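Local coordinates for protein mandelate racemase/muconate lactonizing enzyme/Enolase superfamily (Rhodobacter sphaeroides, PDB 2HZG) that belongs to the mandelate racemase/muconate lactonizing enzyme branch of the enolase superfamily and holds a sodium ion at the mouth of its barrel domain, at residues E227-A232 / A239-R244; E206-A211 / L235-A240. All blocks are in the same frame, centred on the assembly; numbering follows the deposited sequence.

Interaction 1. Residues E227-A232 / A239-R244. With NA (sodium ion), chain C.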
loop_
_atom_site.group_PDB
_atom_site.type_symbol
_atom_site.label_atom_id
_atom_site.label_comp_id
_atom_site.label_asym_id
_atom_site.label_seq_id
_atom_site.Cartn_x
_atom_site.Cartn_y
_atom_site.Cartn_z
ATOM N N GLU A 227 -20.400 6.241 1.783
ATOM C CA GLU A 227 -19.259 5.454 1.327
ATOM C C GLU A 227 -17.944 6.214 1.515
ATOM O O GLU A 227 -17.867 7.419 1.260
ATOM C CB GLU A 227 -19.495 5.075 -0.139
ATOM C CG GLU A 227 -18.361 4.369 -0.844
ATOM C CD GLU A 227 -18.767 3.878 -2.222
ATOM O OE1 GLU A 227 -19.969 3.633 -2.466
ATOM O OE2 GLU A 227 -17.860 3.693 -3.058
ATOM N N GLU A 228 -16.930 5.505 2.007
ATOM C CA GLU A 228 -15.583 6.064 2.191
ATOM C C GLU A 228 -15.559 7.407 2.929
ATOM O O GLU A 228 -15.003 8.378 2.404
ATOM C CB GLU A 228 -14.872 6.222 0.830
ATOM C CG GLU A 228 -14.452 4.897 0.188
ATOM C CD GLU A 228 -13.063 4.983 -0.438
ATOM O OE1 GLU A 228 -12.109 4.357 0.135
ATOM O OE2 GLU A 228 -12.922 5.713 -1.470
ATOM N N PRO A 229 -16.167 7.484 4.137
ATOM C CA PRO A 229 -16.113 8.811 4.804
ATOM C C PRO A 229 -14.679 9.269 5.147
ATOM O O PRO A 229 -14.423 10.460 5.222
ATOM C CB PRO A 229 -16.926 8.604 6.103
ATOM C CG PRO A 229 -16.890 7.081 6.329
ATOM C CD PRO A 229 -16.876 6.467 4.948
ATOM N N PHE A 230 -13.771 8.317 5.349
ATOM C CA PHE A 230 -12.446 8.595 5.915
ATOM C C PHE A 230 -11.306 7.943 5.138
ATOM O O PHE A 230 -11.565 7.132 4.230
ATOM C CB PHE A 230 -12.397 8.082 7.361
ATOM C CG PHE A 230 -13.485 8.639 8.248
ATOM C CD1 PHE A 230 -13.515 10.008 8.573
ATOM C CD2 PHE A 230 -14.468 7.796 8.762
ATOM C CE1 PHE A 230 -14.525 10.523 9.402
ATOM C CE2 PHE A 230 -15.483 8.298 9.587
ATOM C CZ PHE A 230 -15.515 9.660 9.911
ATOM N N ASP A 231 -10.053 8.278 5.506
ATOM C CA ASP A 231 -8.868 7.514 5.065
ATOM C C ASP A 231 -9.224 6.033 5.108
ATOM O O ASP A 231 -9.852 5.594 6.067
ATOM C CB ASP A 231 -7.670 7.657 6.034
ATOM C CG ASP A 231 -7.054 9.043 6.068
ATOM O OD1 ASP A 231 -7.414 9.928 5.263
ATOM O OD2 ASP A 231 -6.156 9.223 6.929
ATOM N N ALA A 232 -8.766 5.265 4.119
ATOM C CA ALA A 232 -9.064 3.824 4.044
ATOM C C ALA A 232 -8.659 3.041 5.301
ATOM O O ALA A 232 -9.375 2.124 5.742
ATOM C CB ALA A 232 -8.416 3.213 2.806
ATOM N N ALA A 239 -15.748 3.258 12.759
ATOM C CA ALA A 239 -16.510 2.706 13.868
ATOM C C ALA A 239 -17.170 3.823 14.688
ATOM O O ALA A 239 -18.328 3.706 15.066
ATOM C CB ALA A 239 -15.600 1.817 14.780
ATOM N N ALA A 240 -16.428 4.888 14.981
ATOM C CA ALA A 240 -17.004 6.048 15.706
ATOM C C ALA A 240 -18.215 6.641 14.960
ATOM O O ALA A 240 -19.261 6.887 15.555
ATOM C CB ALA A 240 -15.936 7.119 15.953
ATOM N N LEU A 241 -18.077 6.852 13.656
ATOM C CA LEU A 241 -19.164 7.383 12.839
ATOM C C LEU A 241 -20.394 6.466 12.852
ATOM O O LEU A 241 -21.532 6.933 13.012
ATOM C CB LEU A 241 -18.690 7.618 11.395
ATOM C CG LEU A 241 -19.630 8.456 10.504
ATOM C CD1 LEU A 241 -19.813 9.870 11.071
ATOM C CD2 LEU A 241 -19.093 8.523 9.070
ATOM N N ALA A 242 -20.159 5.169 12.675
ATOM C CA ALA A 242 -21.219 4.175 12.675
ATOM C C ALA A 242 -21.960 4.089 14.017
ATOM O O ALA A 242 -23.098 3.646 14.049
ATOM C CB ALA A 242 -20.658 2.807 12.292
ATOM N N GLY A 243 -21.317 4.503 15.108
ATOM C CA GLY A 243 -21.931 4.430 16.440
ATOM C C GLY A 243 -22.767 5.641 16.828
ATOM O O GLY A 243 -23.299 5.695 17.925
ATOM N N ARG A 244 -22.885 6.620 15.935
ATOM C CA ARG A 244 -23.649 7.831 16.226
ATOM C C ARG A 244 -25.162 7.654 16.080
ATOM O O ARG A 244 -25.915 8.581 16.339
ATOM C CB ARG A 244 -23.159 9.002 15.371
ATOM C CG ARG A 244 -21.672 9.226 15.478
ATOM C CD ARG A 244 -21.277 9.762 16.848
ATOM N NE ARG A 244 -21.203 11.203 16.752
ATOM C CZ ARG A 244 -20.088 11.911 16.827
ATOM N NH1 ARG A 244 -18.923 11.325 17.056
ATOM N NH2 ARG A 244 -20.159 13.223 16.703
HETATM NA NA NA C . -16.361 4.888 -4.407
HETATM O O HOH W 1 -14.826 6.585 -2.718
HETATM O O HOH W 2 -14.583 5.536 -5.982
HETATM O O HOH W 3 -17.557 4.351 -6.616
#

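Interaction 2. Residues E206-A211 / L235-A240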
loop_
_atom_site.group_PDB
_atom_site.type_symbol
_atom_site.label_atom_id
_atom_site.label_comp_id
_atom_site.label_asym_id
_atom_site.label_seq_id
_atom_site.Cartn_x
_atom_site.Cartn_y
_atom_site.Cartn_z
ATOM N N GLU A 206 -9.808 12.076 8.787
ATOM C CA GLU A 206 -10.016 11.440 10.097
ATOM C C GLU A 206 -10.976 12.253 10.975
ATOM O O GLU A 206 -11.100 12.004 12.175
ATOM C CB GLU A 206 -8.681 11.281 10.830
ATOM C CG GLU A 206 -7.725 10.317 10.149
ATOM C CD GLU A 206 -6.382 10.248 10.874
ATOM O OE1 GLU A 206 -6.353 9.717 11.992
ATOM O OE2 GLU A 206 -5.373 10.741 10.329
ATOM N N ASP A 207 -11.657 13.218 10.365
ATOM C CA ASP A 207 -12.483 14.169 11.116
ATOM C C ASP A 207 -13.884 13.573 11.319
ATOM O O ASP A 207 -14.801 13.777 10.485
ATOM C CB ASP A 207 -12.512 15.486 10.358
ATOM C CG ASP A 207 -13.082 16.644 11.170
ATOM O OD1 ASP A 207 -13.801 16.436 12.164
ATOM O OD2 ASP A 207 -12.824 17.784 10.761
ATOM N N VAL A 208 -14.024 12.785 12.388
ATOM C CA VAL A 208 -15.294 12.134 12.714
ATOM C C VAL A 208 -16.413 13.175 12.852
ATOM O O VAL A 208 -17.544 12.954 12.382
ATOM C CB VAL A 208 -15.211 11.257 13.982
ATOM C CG1 VAL A 208 -16.584 10.663 14.329
ATOM C CG2 VAL A 208 -14.184 10.130 13.780
ATOM N N GLU A 209 -16.106 14.299 13.500
ATOM C CA GLU A 209 -17.138 15.292 13.761
ATOM C C GLU A 209 -17.629 15.983 12.486
ATOM O O GLU A 209 -18.823 16.176 12.339
ATOM C CB GLU A 209 -16.700 16.286 14.845
ATOM C CG GLU A 209 -16.345 15.582 16.198
ATOM C CD GLU A 209 -17.515 14.778 16.788
ATOM O OE1 GLU A 209 -18.685 15.221 16.700
ATOM O OE2 GLU A 209 -17.276 13.682 17.335
ATOM N N ALA A 210 -16.719 16.335 11.571
ATOM C CA ALA A 210 -17.107 16.871 10.243
ATOM C C ALA A 210 -18.018 15.896 9.482
ATOM O O ALA A 210 -19.010 16.307 8.888
ATOM C CB ALA A 210 -15.885 17.217 9.417
ATOM N N ALA A 211 -17.678 14.608 9.510
ATOM C CA ALA A 211 -18.495 13.573 8.875
ATOM C C ALA A 211 -19.846 13.431 9.575
ATOM O O ALA A 211 -20.908 13.371 8.920
ATOM C CB ALA A 211 -17.750 12.230 8.873
ATOM N N LEU A 235 -9.964 2.948 10.636
ATOM C CA LEU A 235 -11.029 2.034 11.023
ATOM C C LEU A 235 -11.766 2.489 12.282
ATOM O O LEU A 235 -12.981 2.333 12.386
ATOM C CB LEU A 235 -10.480 0.618 11.216
ATOM C CG LEU A 235 -9.648 0.078 10.050
ATOM C CD1 LEU A 235 -9.053 -1.275 10.413
ATOM C CD2 LEU A 235 -10.442 0.039 8.725
ATOM N N ALA A 236 -11.022 3.050 13.227
ATOM C CA ALA A 236 -11.613 3.582 14.453
ATOM C C ALA A 236 -12.534 4.779 14.139
ATOM O O ALA A 236 -13.611 4.902 14.722
ATOM C CB ALA A 236 -10.520 3.955 15.468
ATOM N N ALA A 237 -12.108 5.638 13.211
ATOM C CA ALA A 237 -12.964 6.729 12.720
ATOM C C ALA A 237 -14.286 6.186 12.124
ATOM O O ALA A 237 -15.373 6.696 12.444
ATOM C CB ALA A 237 -12.221 7.592 11.718
ATOM N N HIS A 238 -14.194 5.166 11.268
ATOM C CA HIS A 238 -15.374 4.490 10.698
ATOM C C HIS A 238 -16.320 3.970 11.784
ATOM O O HIS A 238 -17.538 4.199 11.736
ATOM C CB HIS A 238 -14.946 3.317 9.807
ATOM C CG HIS A 238 -14.496 3.716 8.437
ATOM N ND1 HIS A 238 -13.228 4.191 8.176
ATOM C CD2 HIS A 238 -15.134 3.671 7.241
ATOM C CE1 HIS A 238 -13.107 4.428 6.881
ATOM N NE2 HIS A 238 -14.244 4.111 6.290
ATOM N N ALA A 239 -15.748 3.258 12.759
ATOM C CA ALA A 239 -16.510 2.706 13.868
ATOM C C ALA A 239 -17.170 3.823 14.688
ATOM O O ALA A 239 -18.328 3.706 15.066
ATOM C CB ALA A 239 -15.600 1.817 14.780
ATOM N N ALA A 240 -16.428 4.888 14.981
ATOM C CA ALA A 240 -17.004 6.048 15.706
ATOM C C ALA A 240 -18.215 6.641 14.960
ATOM O O ALA A 240 -19.261 6.887 15.555
ATOM C CB ALA A 240 -15.936 7.119 15.953
#

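Interaction 1. Residues E227-A232 / A239-R244
L241 lays its CD2 methyl against both P229 and F230, two neighbours in the loop that follows strand 225-227. CD2 lies 3.7 Å from P229 CB and 3.7 Å from F230 CE2. It meets the ring obliquely, while L241 CB sits in the ring plane at the edge, 3.7 Å from F230 CE2. P229 CB covers one face of the same ring, offset toward its rim. L241 CG is anti to the backbone N (chi1 -167°), which carries the isobutyl group from helix 235-242 into the angle between proline and phenylalanine. I250 of the next strand and A211 of helix 208-212 also touch L241. The contact packs the loop after strand 225-227 against the helix that follows it, one beta-alpha unit of the (beta/alpha)8 barrel in the C-terminal enolase-superfamily domain. At the other end of the loop the chain turns polar. E227 OE2 binds the sodium ion at 2.3 Å, and D199 and E254 supply the other protein ligands. Three waters bind the ion. K165 forms a salt bridge with E227 OE1. The contact itself is apolar and buried, so shape and dispersion hold it, and the metal ligand E227 takes no part.

Interaction 2. Residues E206-A211 / L235-A240
This is a small, apolar helix-to-helix contact on the outer layer of the barrel domain, between the start of helix 208-212 and helix 235-242. V208 does the reaching. Its CG2 methyl lies 3.8 Å from both CA and CB of A237, and its CG1 methyl lies 4.0 Å from CB of A240. The two alanines are one turn apart on their helix, and the forked valine spans them. CG1 is anti to the backbone N (chi1 177°), which sets CG2 over A237, with A240 also near it, and CG1 against A240. With such short side chains opposite, the backbones come close: the CA atoms of V208 and A237 are 5.9 Å apart. In a (beta/alpha)8 barrel these are neighbouring elements of the helical shell, following the adjacent parallel strands 195-199 and 225-227. D207 is the N-cap of the first helix. Its OD1 accepts from A210 N at 3.0 Å, a nearly straight bond (168°) that arrives from above the carboxylate plane. D207 is also the centre of an inverse gamma turn. The subunit interface lies close by. E206 forms a salt bridge with R289 of the second subunit, and A236 packs on Y268 of that subunit.

Interactions 1 and 2 share helix 235-242, and their centres are about 5 Å apart. L241 serves the first and A237 and A240 the second, so neighbouring positions on one helix face different partners. F230 bridges them: its CE2 is 3.3 Å from A237 O, its CE1 is 3.4 Å from D207 O, and its ring stands edge-to-face to H238. Just past the C-terminal end of helix 235-242, R244 NH2 forms a salt bridge with E209 OE1, modelled very short at 2.5 Å. The metal site belongs to interaction 1 through E227. Interaction 2 holds no ligand of that site; the V208 side chain is about 13 Å from a different sodium ion.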